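Periplasmic binding protein/LacI transcriptional regulator (Clostridium phytofermentans, PDB 3BRS) is probably a sugar-binding component of a transport system, built as a two-lobed periplasmic-binding-protein fold that would hold its ligand between the lobes. Local coordinates at residues K47-L52 against Y169-Y174; I137-V140 against T145-D148; P12-L15 against F21-V24; K176-T181 against I209-L214. All coordinates share one frame; numbering follows the deposited sequence.

Contact 1: residues K47-L52 against Y169-Y174; sequences KEEDYL and YCDSNY
The hydroxyl of Ser172 donates to the carboxylate of Glu48, with OG 2.6 Å from OE1. The bond is short, yet the hydroxyl stands above the carboxylate plane, 62° out of it. The other oxygen, OE2, is hydrogen-bonded to NE1 of Trp22; with both oxygens engaged, the rotation of this buried carboxylate is restricted. An extended chain beyond CG carries it across. A second, water-mediated link runs beside the direct one: the water accepts from Glu48 N at 3.1 Å and donates to Ser172 O at 3.3 Å. Next to this pair the contact is looser, for Glu49 OE2 comes no nearer than 3.5 Å to Asp171 O. Glu49 holds CG between its backbone N and carbonyl carbon (chi1 75°) and bends again at the next torsion, which lays its carboxylate over that of Asp171 with the two planes 14° apart. Glu49 OE1 and Asp171 OD2 are 4.9 Å apart, and this like-charge proximity is probably eased by the salt bridge from Asp171 OD2 to Lys176 NZ. The turn Lys47-Asp50 leads into helix 51-63 of the lobe built on the all-parallel sheet, whereas Ser172 follows strand 164-169 of the mixed sheet and precedes helix 174-187. The contact therefore spans the interlobe cleft, consistent with a closed arrangement of the two lobes.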
# COMPACT_ATOMS: atom_id res chain seq x y z
N LYS A 47 3.82 -13.28 3.75
CA LYS A 47 4.08 -12.50 2.53
C LYS A 47 2.86 -11.78 2.10
O LYS A 47 1.81 -12.41 2.02
CB LYS A 47 4.39 -13.50 1.42
CG LYS A 47 5.62 -14.33 1.74
CD LYS A 47 6.50 -14.38 0.61
CE LYS A 47 6.40 -15.69 -0.02
NZ LYS A 47 7.50 -16.49 0.61
N GLU A 48 3.01 -10.54 1.62
CA GLU A 48 1.90 -9.71 1.06
C GLU A 48 0.99 -10.32 0.03
O GLU A 48 -0.25 -9.97 -0.09
CB GLU A 48 2.43 -8.39 0.54
CG GLU A 48 2.38 -7.31 1.59
CD GLU A 48 2.75 -5.91 1.06
OE1 GLU A 48 2.48 -5.60 -0.11
OE2 GLU A 48 3.25 -5.06 1.86
N GLU A 49 1.59 -11.14 -0.81
CA GLU A 49 0.85 -11.66 -1.95
C GLU A 49 0.18 -12.97 -1.65
O GLU A 49 -0.50 -13.54 -2.51
CB GLU A 49 1.73 -11.82 -3.20
CG GLU A 49 2.69 -13.00 -3.17
CD GLU A 49 4.03 -12.68 -2.52
OE1 GLU A 49 5.03 -13.28 -2.99
OE2 GLU A 49 4.10 -11.83 -1.57
N ASP A 50 0.38 -13.52 -0.45
CA ASP A 50 -0.18 -14.84 -0.18
C ASP A 50 -1.68 -14.76 0.14
O ASP A 50 -2.17 -15.02 1.23
CB ASP A 50 0.65 -15.49 0.94
CG ASP A 50 0.46 -16.96 1.00
OD1 ASP A 50 -0.36 -17.53 0.25
OD2 ASP A 50 1.16 -17.59 1.83
N TYR A 51 -2.48 -14.40 -0.82
CA TYR A 51 -3.93 -14.28 -0.51
C TYR A 51 -4.58 -15.62 -0.05
O TYR A 51 -5.64 -15.59 0.60
CB TYR A 51 -4.76 -13.57 -1.67
CG TYR A 51 -5.07 -14.49 -2.85
CD1 TYR A 51 -6.12 -15.44 -2.77
CD2 TYR A 51 -4.28 -14.47 -3.99
CE1 TYR A 51 -6.43 -16.35 -3.82
CE2 TYR A 51 -4.56 -15.42 -5.05
CZ TYR A 51 -5.64 -16.32 -4.93
OH TYR A 51 -6.00 -17.20 -5.90
N LEU A 52 -3.96 -16.78 -0.32
CA LEU A 52 -4.68 -18.03 -0.11
C LEU A 52 -4.63 -18.28 1.42
O LEU A 52 -5.57 -18.80 2.08
CB LEU A 52 -3.99 -19.17 -0.89
CG LEU A 52 -4.54 -19.38 -2.33
CD1 LEU A 52 -3.77 -20.32 -3.25
CD2 LEU A 52 -5.92 -19.89 -2.20
N TYR A 169 6.97 -6.23 -11.55
CA TYR A 169 6.20 -6.47 -10.29
C TYR A 169 7.08 -7.30 -9.37
O TYR A 169 7.28 -8.47 -9.65
CB TYR A 169 4.82 -7.18 -10.62
CG TYR A 169 3.93 -6.27 -11.54
CD1 TYR A 169 3.00 -5.34 -10.99
CD2 TYR A 169 4.08 -6.31 -12.94
CE1 TYR A 169 2.24 -4.53 -11.84
CE2 TYR A 169 3.32 -5.48 -13.78
CZ TYR A 169 2.39 -4.59 -13.20
OH TYR A 169 1.62 -3.72 -14.01
N CYS A 170 7.61 -6.67 -8.31
CA CYS A 170 8.42 -7.28 -7.29
C CYS A 170 7.68 -8.03 -6.25
O CYS A 170 8.35 -8.71 -5.38
CB CYS A 170 9.28 -6.19 -6.57
SG CYS A 170 8.45 -5.17 -5.26
N ASP A 171 6.36 -7.96 -6.26
CA ASP A 171 5.49 -8.61 -5.21
C ASP A 171 5.93 -8.24 -3.81
O ASP A 171 5.82 -9.05 -2.91
CB ASP A 171 5.56 -10.13 -5.28
CG ASP A 171 4.95 -10.67 -6.59
OD1 ASP A 171 3.73 -10.43 -6.75
OD2 ASP A 171 5.67 -11.32 -7.41
N SER A 172 6.29 -6.99 -3.57
CA SER A 172 6.68 -6.56 -2.19
C SER A 172 7.78 -7.38 -1.62
O SER A 172 7.78 -7.75 -0.45
CB SER A 172 5.46 -6.51 -1.24
OG SER A 172 4.44 -5.67 -1.88
N ASN A 173 8.78 -7.64 -2.43
CA ASN A 173 9.93 -8.43 -1.98
C ASN A 173 11.18 -7.60 -2.30
O ASN A 173 11.38 -7.20 -3.49
CB ASN A 173 9.92 -9.77 -2.75
CG ASN A 173 11.13 -10.61 -2.40
OD1 ASN A 173 12.20 -10.43 -2.99
ND2 ASN A 173 10.98 -11.51 -1.42
N TYR A 174 11.97 -7.24 -1.31
CA TYR A 174 13.13 -6.36 -1.59
C TYR A 174 14.17 -6.98 -2.64
O TYR A 174 14.72 -6.32 -3.54
CB TYR A 174 13.92 -6.03 -0.33
CG TYR A 174 13.27 -5.23 0.75
CD1 TYR A 174 13.06 -3.88 0.58
CD2 TYR A 174 12.92 -5.83 2.00
CE1 TYR A 174 12.47 -3.10 1.63
CE2 TYR A 174 12.32 -5.09 3.02
CZ TYR A 174 12.11 -3.72 2.82
OH TYR A 174 11.50 -3.01 3.81
O HOH W 1 5.80 -9.25 1.69

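Contact 2: residues I137-V140 against T145-D148; sequences ISFV and TAMD
Val140 and Ala146 bring the two backbones nearest, their CA atoms 6.2 Å apart, where the chain leaves strand 133-138 and turns into helix 144-157. This is the first connection of the beta-alpha-beta unit completed by strand 164-169. The turn is compact: Val140 O lies 3.1 Å from Ala146 CB, and Ser143 OG, from the linking residues, is hydrogen-bonded to both Val140 O and Ala146 N. Phe139 fills the angle between strand end and helix. Its CG sits between the backbone N and the carbonyl carbon (chi1 50°), a setting that swings the ring over the first turn of the helix although the CB itself does not point there. Ala146 CB stands over the middle of one ring face, 3.9 Å from the centroid and 13° off the normal, a CH-pi contact. The ring tip also abuts the helix backbone, with Phe139 CZ 3.3 Å from Ala146 N. On the ring side that carries Ala146 CB, Ser138 reaches the helix through a water, 2.9 Å from its OG, that donates a weak bond to Ala146 O. At the ring edge, in its plane, Thr145 OG1 comes within 3.3 Å of Phe139 CE2.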
# COMPACT_ATOMS: atom_id res chain seq x y z
N ILE A 137 8.96 -0.00 -10.90
CA ILE A 137 8.90 -1.18 -10.02
C ILE A 137 7.62 -1.06 -9.17
O ILE A 137 7.47 -0.14 -8.23
CB ILE A 137 10.11 -1.35 -9.08
CG1 ILE A 137 11.45 -1.33 -9.81
CG2 ILE A 137 9.95 -2.73 -8.29
CD1 ILE A 137 11.48 -2.35 -11.07
N SER A 138 6.72 -1.98 -9.50
CA SER A 138 5.51 -2.21 -8.72
C SER A 138 5.70 -3.38 -7.77
O SER A 138 6.77 -4.01 -7.70
CB SER A 138 4.29 -2.39 -9.60
OG SER A 138 3.14 -2.17 -8.80
N PHE A 139 4.65 -3.61 -7.00
CA PHE A 139 4.64 -4.61 -5.99
C PHE A 139 3.66 -5.76 -6.37
O PHE A 139 3.99 -6.62 -7.23
CB PHE A 139 4.40 -4.01 -4.59
CG PHE A 139 3.22 -3.05 -4.43
CD1 PHE A 139 3.25 -1.75 -4.99
CD2 PHE A 139 2.19 -3.35 -3.55
CE1 PHE A 139 2.18 -0.80 -4.81
CE2 PHE A 139 1.12 -2.43 -3.30
CZ PHE A 139 1.12 -1.10 -3.92
N VAL A 140 2.42 -5.75 -5.85
CA VAL A 140 1.56 -6.98 -6.03
C VAL A 140 0.52 -6.57 -6.97
O VAL A 140 -0.34 -5.81 -6.60
CB VAL A 140 0.88 -7.56 -4.72
CG1 VAL A 140 -0.07 -8.83 -5.09
CG2 VAL A 140 1.94 -8.04 -3.82
N THR A 145 -4.28 -1.39 -4.06
CA THR A 145 -3.33 -0.22 -3.88
C THR A 145 -2.27 -0.20 -5.04
O THR A 145 -1.96 0.87 -5.59
CB THR A 145 -2.60 -0.25 -2.56
OG1 THR A 145 -1.94 -1.54 -2.40
CG2 THR A 145 -3.54 -0.03 -1.49
N ALA A 146 -1.79 -1.36 -5.52
CA ALA A 146 -0.85 -1.34 -6.70
C ALA A 146 -1.53 -0.81 -7.95
O ALA A 146 -0.94 -0.04 -8.70
CB ALA A 146 -0.30 -2.76 -7.07
N MET A 147 -2.74 -1.34 -8.22
CA MET A 147 -3.54 -0.92 -9.36
C MET A 147 -3.82 0.53 -9.36
O MET A 147 -3.78 1.12 -10.40
CB MET A 147 -4.90 -1.69 -9.43
CG MET A 147 -4.83 -3.25 -9.14
SD MET A 147 -6.36 -4.32 -9.09
CE MET A 147 -7.35 -3.39 -10.23
N ASP A 148 -4.23 1.09 -8.22
CA ASP A 148 -4.64 2.51 -8.16
C ASP A 148 -3.41 3.43 -8.37
O ASP A 148 -3.46 4.39 -9.06
CB ASP A 148 -5.35 2.88 -6.81
CG ASP A 148 -6.80 2.35 -6.70
OD1 ASP A 148 -7.32 1.73 -7.64
OD2 ASP A 148 -7.43 2.52 -5.63
O HOH W 2 0.60 -1.73 -10.23

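Contact 3: residues P12-L15 against F21-V24; sequences PKVL and FWSV
Trp22 meets Pro12, Lys13 and Val14 where the loop after strand 7-11 folds back against helix 20-36, the first strand and helix of the beta-alpha-beta unit completed by strand 39-42 in the all-parallel lobe. The tight part of the contact is the indole. Lys13 N lies 3.8 Å above one ring face, displaced toward the rim, while Phe21 CD1 sits 3.7 Å above the opposite face, over its centre. The indole is thus held between the loop backbone and its own helix neighbour. The loop side chains distribute themselves along it: Pro12 CB meets the six-membered ring obliquely, 3.6 Å from Trp22 CE3, and the aliphatic part of Lys13 passes the benzo end, with CG 3.7 Å from Trp22 CZ2. That lysine runs on extended, its NZ making weak links to Asp97 and Thr145. Tight packing has a polar cost, since Val14 O, 3.4 Å from Trp22 CG, and Lys13 N are buried here without a hydrogen-bonding partner in the model. On the loose side, Leu15 directs its CB away from the helix and is exposed, and on the helix Ser23 likewise faces away, its hydroxyl bonded to Ser19 O. Back on the tight side, the closest approach is made by Val14, whose CG2, set between its backbone N and carbonyl carbon, comes to 3.3 Å from Trp22 CD1.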
# COMPACT_ATOMS: atom_id res chain seq x y z
N PRO A 12 -3.67 -7.55 8.63
CA PRO A 12 -2.90 -6.80 7.61
C PRO A 12 -2.49 -7.72 6.43
O PRO A 12 -2.83 -8.90 6.42
CB PRO A 12 -1.69 -6.29 8.35
CG PRO A 12 -1.92 -6.61 9.86
CD PRO A 12 -2.92 -7.74 9.88
N LYS A 13 -1.85 -7.18 5.39
CA LYS A 13 -1.40 -8.03 4.28
C LYS A 13 -0.19 -8.81 4.73
O LYS A 13 -0.03 -9.95 4.27
CB LYS A 13 -0.96 -7.17 3.11
CG LYS A 13 -2.15 -6.43 2.43
CD LYS A 13 -1.56 -5.76 1.21
CE LYS A 13 -2.61 -5.10 0.33
NZ LYS A 13 -1.92 -4.00 -0.45
N VAL A 14 0.66 -8.16 5.58
CA VAL A 14 1.76 -8.79 6.33
C VAL A 14 2.00 -8.08 7.67
O VAL A 14 1.69 -6.90 7.81
CB VAL A 14 3.22 -8.66 5.67
CG1 VAL A 14 3.41 -9.50 4.42
CG2 VAL A 14 3.53 -7.21 5.43
N LEU A 15 2.65 -8.78 8.59
CA LEU A 15 3.24 -8.16 9.78
C LEU A 15 4.76 -8.23 9.64
O LEU A 15 5.36 -9.08 10.23
CB LEU A 15 2.80 -8.93 11.05
CG LEU A 15 1.36 -8.68 11.55
CD1 LEU A 15 0.77 -9.97 12.00
CD2 LEU A 15 1.36 -7.63 12.66
N PHE A 21 5.46 0.85 6.87
CA PHE A 21 4.00 1.01 6.74
C PHE A 21 3.26 0.05 7.69
O PHE A 21 2.40 0.47 8.44
CB PHE A 21 3.50 0.71 5.33
CG PHE A 21 2.04 1.01 5.13
CD1 PHE A 21 1.08 0.01 5.27
CD2 PHE A 21 1.62 2.29 4.76
CE1 PHE A 21 -0.29 0.31 5.12
CE2 PHE A 21 0.27 2.56 4.57
CZ PHE A 21 -0.67 1.55 4.73
N TRP A 22 3.56 -1.24 7.58
CA TRP A 22 2.81 -2.20 8.36
C TRP A 22 3.10 -2.02 9.80
O TRP A 22 2.20 -2.19 10.64
CB TRP A 22 2.96 -3.69 7.87
CG TRP A 22 2.34 -3.81 6.46
CD1 TRP A 22 3.02 -3.96 5.29
CD2 TRP A 22 0.95 -3.63 6.09
NE1 TRP A 22 2.16 -3.94 4.22
CE2 TRP A 22 0.88 -3.74 4.67
CE3 TRP A 22 -0.23 -3.42 6.82
CZ2 TRP A 22 -0.33 -3.64 3.96
CZ3 TRP A 22 -1.45 -3.33 6.10
CH2 TRP A 22 -1.47 -3.41 4.68
N SER A 23 4.32 -1.63 10.13
CA SER A 23 4.69 -1.45 11.55
C SER A 23 3.91 -0.33 12.18
O SER A 23 3.51 -0.47 13.29
CB SER A 23 6.19 -1.18 11.74
OG SER A 23 6.94 -2.29 11.26
N VAL A 24 3.81 0.80 11.52
CA VAL A 24 3.15 1.96 12.11
C VAL A 24 1.61 1.86 12.16
O VAL A 24 0.97 2.33 13.11
CB VAL A 24 3.62 3.19 11.38
CG1 VAL A 24 2.76 4.40 11.69
CG2 VAL A 24 5.11 3.47 11.75

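Contact 4: residues K176-T181 against I209-L214; sequences KAYDGT and IKDMSL
Two first torsions bring Tyr178 and Asp211 together across a pair of helices. In Tyr178 the ring is swung opposite the backbone N (chi1 179°), which carries the phenol off its helix toward the end of the other; in Asp211 CG lies opposite the carbonyl carbon, beside its own N, and presents the carboxylate to that phenol. Tyr178 OH donates to Asp211 OD1. The modelled separation of OH and OD1, 2.3 Å, is very short, so the pairing is plausible but its exact length is doubtful. OD1 arrives at the ring edge, near the ring plane, while the carboxylate as a whole is turned steeply, 72° from that plane. Elsewhere the segments stand further apart: Thr181 points toward the other helix, where it packs on Ala205 and Ala208, and its CG2 is 4.5 Å from Ile209 CG1. The hydroxyl of Thr181 turns back into its own helix instead, OG1 donating to Ala177 O at 2.7 Å, tilted 27° from the carbonyl plane. Thr181 N reaches the same oxygen from the opposite face, so Ala177 O takes two bonds. Past Asp211 the chain leaves its helical course through a Schellman motif: Ser213 has positive phi, with Leu214 N bonded to Ile209 O at 3.1 Å and Ser213 N to Lys210 O at 3.0 Å. This surface contact joins helix 174-187, which leads from strand 164-169 to strand 191-196, to helix 199-211, which follows that strand and leads on to strand 219-224 of the mixed sheet.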
# COMPACT_ATOMS: atom_id res chain seq x y z
N LYS A 176 13.56 -8.97 -5.16
CA LYS A 176 13.01 -8.90 -6.50
C LYS A 176 13.00 -7.53 -7.05
O LYS A 176 13.22 -7.30 -8.28
CB LYS A 176 11.58 -9.51 -6.60
CG LYS A 176 11.57 -11.01 -6.87
CD LYS A 176 10.15 -11.58 -6.80
CE LYS A 176 9.51 -11.52 -8.19
NZ LYS A 176 8.17 -12.22 -8.32
N ALA A 177 12.68 -6.58 -6.17
CA ALA A 177 12.78 -5.14 -6.54
C ALA A 177 14.16 -4.85 -7.07
O ALA A 177 14.34 -4.16 -8.08
CB ALA A 177 12.53 -4.25 -5.36
N TYR A 178 15.15 -5.32 -6.38
CA TYR A 178 16.58 -5.07 -6.79
C TYR A 178 16.94 -5.69 -8.12
O TYR A 178 17.44 -5.01 -9.06
CB TYR A 178 17.45 -5.65 -5.70
CG TYR A 178 18.95 -5.54 -5.89
CD1 TYR A 178 19.67 -6.53 -6.55
CD2 TYR A 178 19.64 -4.46 -5.35
CE1 TYR A 178 21.08 -6.42 -6.69
CE2 TYR A 178 21.00 -4.33 -5.49
CZ TYR A 178 21.74 -5.29 -6.12
OH TYR A 178 23.12 -5.12 -6.15
N ASP A 179 16.68 -7.01 -8.24
CA ASP A 179 16.79 -7.75 -9.53
C ASP A 179 16.09 -7.10 -10.69
O ASP A 179 16.66 -6.96 -11.73
CB ASP A 179 16.16 -9.10 -9.40
CG ASP A 179 16.96 -10.00 -8.55
OD1 ASP A 179 17.97 -9.55 -7.94
OD2 ASP A 179 16.57 -11.18 -8.52
N GLY A 180 14.83 -6.73 -10.52
CA GLY A 180 14.01 -6.16 -11.65
C GLY A 180 14.53 -4.80 -12.02
O GLY A 180 14.48 -4.40 -13.18
N THR A 181 15.07 -4.08 -11.05
CA THR A 181 15.73 -2.80 -11.33
C THR A 181 17.02 -2.97 -12.14
O THR A 181 17.31 -2.25 -13.14
CB THR A 181 16.08 -2.11 -9.99
OG1 THR A 181 14.83 -1.77 -9.34
CG2 THR A 181 16.71 -0.81 -10.26
N ILE A 209 20.33 0.86 -7.99
CA ILE A 209 20.85 2.09 -8.65
C ILE A 209 22.19 2.50 -8.00
O ILE A 209 23.06 3.03 -8.66
CB ILE A 209 19.79 3.28 -8.52
CG1 ILE A 209 18.67 3.21 -9.55
CG2 ILE A 209 20.43 4.68 -8.61
CD1 ILE A 209 17.43 4.06 -9.12
N LYS A 210 22.34 2.22 -6.72
CA LYS A 210 23.58 2.55 -5.97
C LYS A 210 24.73 1.63 -6.39
O LYS A 210 25.87 2.07 -6.65
CB LYS A 210 23.33 2.32 -4.47
CG LYS A 210 24.21 3.21 -3.56
CD LYS A 210 24.73 2.42 -2.36
CE LYS A 210 25.35 3.35 -1.29
NZ LYS A 210 26.11 4.51 -1.86
N ASP A 211 24.39 0.32 -6.52
CA ASP A 211 25.36 -0.73 -6.83
C ASP A 211 25.80 -0.67 -8.26
O ASP A 211 26.84 -1.25 -8.63
CB ASP A 211 24.78 -2.12 -6.55
CG ASP A 211 24.66 -2.44 -5.03
OD1 ASP A 211 24.07 -3.50 -4.75
OD2 ASP A 211 25.14 -1.67 -4.12
N MET A 212 24.97 -0.03 -9.07
CA MET A 212 25.22 0.12 -10.50
C MET A 212 26.02 1.39 -10.71
O MET A 212 26.45 1.63 -11.80
CB MET A 212 23.87 0.10 -11.28
CG MET A 212 23.31 -1.35 -11.43
SD MET A 212 21.78 -1.44 -12.35
CE MET A 212 22.38 -1.40 -14.03
N SER A 213 26.23 2.18 -9.66
CA SER A 213 26.90 3.50 -9.81
C SER A 213 26.18 4.41 -10.81
O SER A 213 26.81 5.15 -11.57
CB SER A 213 28.36 3.35 -10.17
OG SER A 213 29.07 2.87 -9.04
N LEU A 214 24.84 4.40 -10.76
CA LEU A 214 23.96 5.22 -11.61
C LEU A 214 23.33 6.42 -10.91
O LEU A 214 22.43 7.05 -11.45
CB LEU A 214 22.83 4.31 -12.13
CG LEU A 214 23.34 3.34 -13.19
CD1 LEU A 214 22.33 2.36 -13.79
CD2 LEU A 214 23.93 4.23 -14.30

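Along the chain contact 3 comes first, then contact 1 opens, contact 2 falls between its two halves, and contact 4 follows. Contact 3 belongs to the lobe of the all-parallel sheet; contacts 2 and 4 belong to that of the mixed sheet, and contact 1 bridges the two. Its centre is about 10 Å from that of contact 2 and about 13 Å from that of contact 3, and it touches all three others, contact 2 through backbone bonds of Cys170 and Asp171, contact 4 through Asp171 and Lys176. Contact 4 lies farthest out, its centre about 22 Å from that of the chain. Three contacts cluster near the cleft, where such proteins bind ligand, while the fourth ties peripheral helices.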